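Local coordinates for xyloglucanase (Paenibacillus pabuli, PDB 2JEP), which probably hydrolyses the beta-1,4-glucan backbone of xyloglucan, a plant cell-wall polysaccharide, as a family 5 glycoside hydrolase, at residues A[185-191]-A[227-233]; A[267-271]-A[293-297]. All blocks are in the same frame, centred on the assembly; numbering follows the deposited sequence.

Interaction 1: residues A[185-191]-A[227-233]; sequences DGNYGNP and WNTNIDY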
loop_
_atom_site.group_PDB
_atom_site.type_symbol
_atom_site.label_atom_id
_atom_site.label_comp_id
_atom_site.label_asym_id
_atom_site.label_seq_id
_atom_site.Cartn_x
_atom_site.Cartn_y
_atom_site.Cartn_z
ATOM N N ASP A 185 16.418 -5.285 -1.466
ATOM C CA ASP A 185 17.767 -4.824 -1.734
ATOM C C ASP A 185 17.928 -4.326 -3.166
ATOM O O ASP A 185 19.065 -4.001 -3.548
ATOM C CB ASP A 185 18.815 -5.915 -1.441
ATOM C CG ASP A 185 18.636 -7.157 -2.306
ATOM O OD1 ASP A 185 17.662 -7.193 -3.080
ATOM O OD2 ASP A 185 19.497 -8.076 -2.167
ATOM N N GLY A 186 16.853 -4.284 -3.957
ATOM C CA GLY A 186 16.964 -3.936 -5.388
ATOM C C GLY A 186 16.933 -5.071 -6.395
ATOM O O GLY A 186 16.786 -4.819 -7.619
ATOM N N ASN A 187 17.117 -6.299 -5.927
ATOM C CA ASN A 187 17.237 -7.485 -6.765
ATOM C C ASN A 187 15.886 -8.181 -6.817
ATOM O O ASN A 187 15.266 -8.400 -5.783
ATOM C CB ASN A 187 18.309 -8.389 -6.104
ATOM C CG ASN A 187 18.441 -9.792 -6.722
ATOM O OD1 ASN A 187 17.682 -10.212 -7.596
ATOM N ND2 ASN A 187 19.417 -10.542 -6.199
ATOM N N TYR A 188 15.437 -8.519 -8.029
ATOM C CA TYR A 188 14.104 -9.121 -8.237
ATOM C C TYR A 188 14.080 -10.626 -8.165
ATOM O O TYR A 188 12.983 -11.237 -8.320
ATOM C CB TYR A 188 13.541 -8.670 -9.579
ATOM C CG TYR A 188 13.133 -7.251 -9.488
ATOM C CD1 TYR A 188 14.025 -6.230 -9.781
ATOM C CD2 TYR A 188 11.853 -6.915 -9.070
ATOM C CE1 TYR A 188 13.638 -4.909 -9.681
ATOM C CE2 TYR A 188 11.473 -5.625 -8.958
ATOM C CZ TYR A 188 12.359 -4.623 -9.250
ATOM O OH TYR A 188 11.990 -3.319 -9.158
ATOM N N GLY A 189 15.253 -11.215 -7.928
ATOM C CA GLY A 189 15.384 -12.641 -7.746
ATOM C C GLY A 189 15.191 -13.010 -6.296
ATOM O O GLY A 189 14.670 -12.238 -5.496
ATOM N N ASN A 190 15.566 -14.224 -5.960
ATOM C CA ASN A 190 15.237 -14.794 -4.672
ATOM C C ASN A 190 15.883 -13.939 -3.581
ATOM O O ASN A 190 17.041 -13.510 -3.695
ATOM C CB ASN A 190 15.698 -16.248 -4.550
ATOM C CG ASN A 190 14.930 -17.208 -5.470
ATOM O OD1 ASN A 190 13.978 -16.831 -6.141
ATOM N ND2 ASN A 190 15.354 -18.471 -5.476
ATOM N N PRO A 191 15.141 -13.687 -2.510
ATOM C CA PRO A 191 15.652 -12.859 -1.421
ATOM C C PRO A 191 16.816 -13.458 -0.663
ATOM O O PRO A 191 16.827 -14.633 -0.293
ATOM C CB PRO A 191 14.475 -12.746 -0.467
ATOM C CG PRO A 191 13.408 -13.523 -1.026
ATOM C CD PRO A 191 13.748 -14.087 -2.303
ATOM N N TRP A 227 8.838 -9.481 1.552
ATOM C CA TRP A 227 9.877 -8.978 0.667
ATOM C C TRP A 227 9.303 -8.328 -0.590
ATOM O O TRP A 227 8.635 -8.992 -1.389
ATOM C CB TRP A 227 10.769 -10.149 0.258
ATOM C CG TRP A 227 11.974 -9.791 -0.531
ATOM C CD1 TRP A 227 12.120 -9.811 -1.884
ATOM C CD2 TRP A 227 13.253 -9.440 0.004
ATOM N NE1 TRP A 227 13.402 -9.487 -2.226
ATOM C CE2 TRP A 227 14.124 -9.244 -1.087
ATOM C CE3 TRP A 227 13.751 -9.269 1.305
ATOM C CZ2 TRP A 227 15.457 -8.897 -0.929
ATOM C CZ3 TRP A 227 15.067 -8.927 1.465
ATOM C CH2 TRP A 227 15.912 -8.739 0.356
ATOM N N ASN A 228 9.588 -7.037 -0.756
ATOM C CA ASN A 228 9.188 -6.290 -1.957
ATOM C C ASN A 228 7.700 -6.395 -2.260
ATOM O O ASN A 228 7.310 -6.273 -3.417
ATOM C CB ASN A 228 9.988 -6.682 -3.193
ATOM C CG ASN A 228 9.975 -5.597 -4.228
ATOM O OD1 ASN A 228 9.826 -4.403 -3.896
ATOM N ND2 ASN A 228 10.168 -5.983 -5.483
ATOM N N THR A 229 6.877 -6.566 -1.236
ATOM C CA THR A 229 5.425 -6.749 -1.391
ATOM C C THR A 229 5.080 -7.831 -2.433
ATOM O O THR A 229 4.020 -7.806 -3.047
ATOM C CB THR A 229 4.654 -5.445 -1.634
ATOM O OG1 THR A 229 5.075 -4.824 -2.841
ATOM C CG2 THR A 229 4.793 -4.483 -0.460
ATOM N N ASN A 230 5.982 -8.804 -2.578
ATOM C CA ASN A 230 5.845 -9.828 -3.614
ATOM C C ASN A 230 5.128 -11.055 -3.050
ATOM O O ASN A 230 5.614 -11.678 -2.087
ATOM C CB ASN A 230 7.251 -10.196 -4.098
ATOM C CG ASN A 230 7.266 -11.232 -5.176
ATOM O OD1 ASN A 230 7.035 -12.391 -4.944
ATOM N ND2 ASN A 230 7.583 -10.800 -6.370
ATOM N N ILE A 231 4.019 -11.442 -3.677
ATOM C CA ILE A 231 3.248 -12.591 -3.182
ATOM C C ILE A 231 4.094 -13.865 -3.061
ATOM O O ILE A 231 4.148 -14.480 -2.001
ATOM C CB ILE A 231 1.998 -12.833 -4.058
ATOM C CG1 ILE A 231 0.956 -11.721 -3.788
ATOM C CG2 ILE A 231 1.397 -14.214 -3.793
ATOM C CD1 ILE A 231 -0.261 -11.730 -4.730
ATOM N N ASP A 232 4.769 -14.241 -4.132
ATOM C CA ASP A 232 5.527 -15.501 -4.107
ATOM C C ASP A 232 6.585 -15.496 -3.014
ATOM O O ASP A 232 6.793 -16.506 -2.328
ATOM C CB ASP A 232 6.227 -15.721 -5.421
ATOM C CG ASP A 232 5.294 -16.183 -6.537
ATOM O OD1 ASP A 232 4.123 -16.510 -6.280
ATOM O OD2 ASP A 232 5.802 -16.238 -7.673
ATOM N N TYR A 233 7.261 -14.373 -2.839
ATOM C CA TYR A 233 8.330 -14.312 -1.837
ATOM C C TYR A 233 7.821 -14.147 -0.403
ATOM O O TYR A 233 8.607 -14.264 0.532
ATOM C CB TYR A 233 9.348 -13.210 -2.170
ATOM C CG TYR A 233 10.145 -13.444 -3.441
ATOM C CD1 TYR A 233 10.593 -14.718 -3.776
ATOM C CD2 TYR A 233 10.446 -12.408 -4.302
ATOM C CE1 TYR A 233 11.330 -14.937 -4.915
ATOM C CE2 TYR A 233 11.189 -12.625 -5.452
ATOM C CZ TYR A 233 11.614 -13.892 -5.747
ATOM O OH TYR A 233 12.362 -14.118 -6.905
HETATM O O HOH W 1 16.068 -10.349 -3.943
HETATM O O HOH W 2 13.082 -9.860 -5.069
#
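Pro191 is shared between two aromatic rings that belong to the same partner segment, and it serves each with a different ring carbon. Its CB sits over the centre of the pyrrole ring of Trp227, 3.6 Å from the centroid of that five-membered ring, while CD lies over a face of Tyr233, offset toward the rim and 3.7 Å from the ring centroid. Both are CH-pi contacts. The indole reaches the proline because CG of Trp227 is trans to the backbone N (chi1 -174°). At its benzo edge the indole meets Asp185, whose OD1 comes to 3.5 Å from CZ2 of Trp227 near the ring plane, with the carboxylate turned 73° against the indole. That same OD1 accepts from Asn187 N in an Asx turn, which fixes the carboxylate at this edge. The pyrrole N-H reaches the loop through solvent: NE1 of Trp227 donates in its ring plane to a water at 2.9 Å, and this water lies within donating range of the carbonyls of Asn187 and Gly189. The hydroxyl of Tyr233 has two possible acceptors for its one proton, Tyr188 O at 3.3 Å and Asn190 OD1 at 3.2 Å from OH, and the choice is not settled. Tyr233 belongs to the first turn of helix 231-235, where its N is capped by Asn230 OD1. The two segments follow neighbouring strands, 175-178 and 222-225, and so join consecutive beta-alpha loops of a (beta/alpha)8 barrel. Tyr196, from the helix after the first loop, hydrogen-bonds to Trp227 N and Tyr233 O. Proline carbons on aromatic faces therefore supply the apolar grip, while water, and perhaps the phenol hydroxyl, serves the polar atoms of the loop.

Interaction 2: residues A[267-271]-A[293-297]; sequences SPWDF and STWGQ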
loop_
_atom_site.group_PDB
_atom_site.type_symbol
_atom_site.label_atom_id
_atom_site.label_comp_id
_atom_site.label_asym_id
_atom_site.label_seq_id
_atom_site.Cartn_x
_atom_site.Cartn_y
_atom_site.Cartn_z
ATOM N N SER A 267 0.978 -7.553 -11.991
ATOM C CA SER A 267 1.350 -8.574 -12.965
ATOM C C SER A 267 0.266 -8.779 -13.997
ATOM O O SER A 267 -0.906 -8.736 -13.668
ATOM C CB SER A 267 1.608 -9.905 -12.275
ATOM O OG SER A 267 2.718 -9.829 -11.383
ATOM N N PRO A 268 0.647 -9.031 -15.254
ATOM C CA PRO A 268 1.987 -9.020 -15.800
ATOM C C PRO A 268 2.455 -7.609 -16.070
ATOM O O PRO A 268 1.715 -6.790 -16.612
ATOM C CB PRO A 268 1.842 -9.811 -17.112
ATOM C CG PRO A 268 0.433 -9.508 -17.542
ATOM C CD PRO A 268 -0.373 -9.306 -16.294
ATOM N N TRP A 269 3.697 -7.327 -15.687
ATOM C CA TRP A 269 4.220 -5.962 -15.749
ATOM C C TRP A 269 4.209 -5.399 -17.150
ATOM O O TRP A 269 3.990 -4.205 -17.345
ATOM C CB TRP A 269 5.649 -5.941 -15.222
ATOM C CG TRP A 269 6.253 -4.573 -15.126
ATOM C CD1 TRP A 269 7.263 -4.070 -15.894
ATOM C CD2 TRP A 269 5.870 -3.532 -14.221
ATOM N NE1 TRP A 269 7.535 -2.773 -15.522
ATOM C CE2 TRP A 269 6.687 -2.416 -14.507
ATOM C CE3 TRP A 269 4.884 -3.414 -13.222
ATOM C CZ2 TRP A 269 6.605 -1.227 -13.785
ATOM C CZ3 TRP A 269 4.804 -2.214 -12.507
ATOM C CH2 TRP A 269 5.676 -1.145 -12.794
ATOM N N ASP A 270 4.446 -6.237 -18.153
ATOM C CA ASP A 270 4.481 -5.756 -19.510
ATOM C C ASP A 270 3.184 -5.043 -19.905
ATOM O O ASP A 270 3.231 -4.038 -20.616
ATOM C CB ASP A 270 4.952 -6.831 -20.511
ATOM C CG ASP A 270 4.090 -8.100 -20.585
ATOM O OD1 ASP A 270 3.096 -8.254 -19.861
ATOM O OD2 ASP A 270 4.506 -8.983 -21.402
ATOM N N PHE A 271 2.057 -5.536 -19.397
ATOM C CA PHE A 271 0.782 -4.846 -19.544
ATOM C C PHE A 271 0.607 -3.687 -18.584
ATOM O O PHE A 271 0.247 -2.581 -18.986
ATOM C CB PHE A 271 -0.381 -5.845 -19.341
ATOM C CG PHE A 271 -1.733 -5.198 -19.253
ATOM C CD1 PHE A 271 -2.295 -4.579 -20.354
ATOM C CD2 PHE A 271 -2.408 -5.138 -18.046
ATOM C CE1 PHE A 271 -3.534 -3.929 -20.263
ATOM C CE2 PHE A 271 -3.626 -4.480 -17.933
ATOM C CZ PHE A 271 -4.195 -3.864 -19.053
ATOM N N SER A 293 -0.212 -10.131 -23.335
ATOM C CA SER A 293 0.897 -10.911 -22.790
ATOM C C SER A 293 0.688 -12.398 -23.094
ATOM O O SER A 293 -0.410 -12.833 -23.440
ATOM C CB SER A 293 0.984 -10.729 -21.271
ATOM O OG SER A 293 0.965 -9.362 -20.904
ATOM N N THR A 294 1.747 -13.179 -22.917
ATOM C CA THR A 294 1.672 -14.633 -23.112
ATOM C C THR A 294 1.499 -15.379 -21.796
ATOM O O THR A 294 1.408 -16.607 -21.793
ATOM C CB THR A 294 2.910 -15.146 -23.835
ATOM O OG1 THR A 294 4.067 -14.694 -23.150
ATOM C CG2 THR A 294 2.922 -14.635 -25.277
ATOM N N TRP A 295 1.420 -14.647 -20.683
ATOM C CA TRP A 295 1.295 -15.232 -19.360
ATOM C C TRP A 295 0.591 -14.166 -18.478
ATOM O O TRP A 295 0.295 -13.062 -18.935
ATOM C CB TRP A 295 2.676 -15.607 -18.790
ATOM C CG TRP A 295 3.498 -14.387 -18.459
ATOM C CD1 TRP A 295 4.184 -13.605 -19.338
ATOM C CD2 TRP A 295 3.655 -13.759 -17.167
ATOM N NE1 TRP A 295 4.771 -12.546 -18.688
ATOM C CE2 TRP A 295 4.466 -12.619 -17.355
ATOM C CE3 TRP A 295 3.208 -14.062 -15.874
ATOM C CZ2 TRP A 295 4.831 -11.771 -16.302
ATOM C CZ3 TRP A 295 3.563 -13.210 -14.848
ATOM C CH2 TRP A 295 4.375 -12.081 -15.065
ATOM N N GLY A 296 0.300 -14.537 -17.243
ATOM C CA GLY A 296 -0.194 -13.557 -16.289
ATOM C C GLY A 296 -1.666 -13.211 -16.423
ATOM O O GLY A 296 -2.111 -12.144 -15.979
ATOM N N GLN A 297 -2.442 -14.126 -16.980
ATOM C CA GLN A 297 -3.842 -13.880 -17.261
ATOM C C GLN A 297 -4.706 -14.304 -16.089
ATOM O O GLN A 297 -4.223 -14.387 -14.949
ATOM C CB GLN A 297 -4.237 -14.560 -18.567
ATOM C CG GLN A 297 -3.329 -14.134 -19.702
ATOM C CD GLN A 297 -3.412 -12.634 -20.001
ATOM O OE1 GLN A 297 -4.514 -12.110 -20.257
ATOM N NE2 GLN A 297 -2.274 -11.936 -19.950
HETATM O O HOH W 3 -2.712 -10.871 -13.598
HETATM O O HOH W 4 4.102 -11.487 -22.512
HETATM O O HOH W 5 6.437 -10.464 -19.784
#
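Pro268 sets its CB over one face of Trp295, 3.9 Å from the centroid of the six-membered ring and offset toward the rim, a CH-pi contact. The other end of the proline turns to the backbone of the partner, with CD 3.3 Å from Gly296 O. Gly296 has a positive phi, and any side chain there would run into Pro268 CB. A cis peptide precedes the proline, which stands at the N-cap of helix 269-272. This helix and the 293-297 segment belong to the long excursion of the barrel between strand 259-265 and helix 298-313. Two residues along, Asp270 holds its carboxylate between the backbone N and carbonyl carbon (chi1 60°), facing Ser293, whose OG donates to OD1 at 2.6 Å from 36° above the carboxylate plane. OD2 is met by two waters: one, 2.9 Å from Trp295 NE1 and in the indole plane, reaches it by a weak bond, and the other, bound to OD2 more firmly, accepts from Thr294 N. Putting an alanine at Asp270 would probably leave the Ser293 hydroxyl without its acceptor and cost the two waters an acceptor on the helix.

Overall arrangement
Interactions 1 and 2 form in series along the chain, the first closing before the second opens, and strand 259-265 runs between them. Thr229 of the 227-233 segment bonds by its backbone to His264 on that strand, which leads directly into 267-271. The centres are about 18 Å apart and the nearest atoms about 7 Å, so the contacts do not touch. Both involve loops that follow the C-terminal ends of the barrel strands, where clan GH-A glycosidases generally carry their catalytic glutamates, at the ends of the fourth and seventh strands. A bound calcium ion is about 8 Å from the side chain of Tyr188 and about 13 Å from that of Ser267.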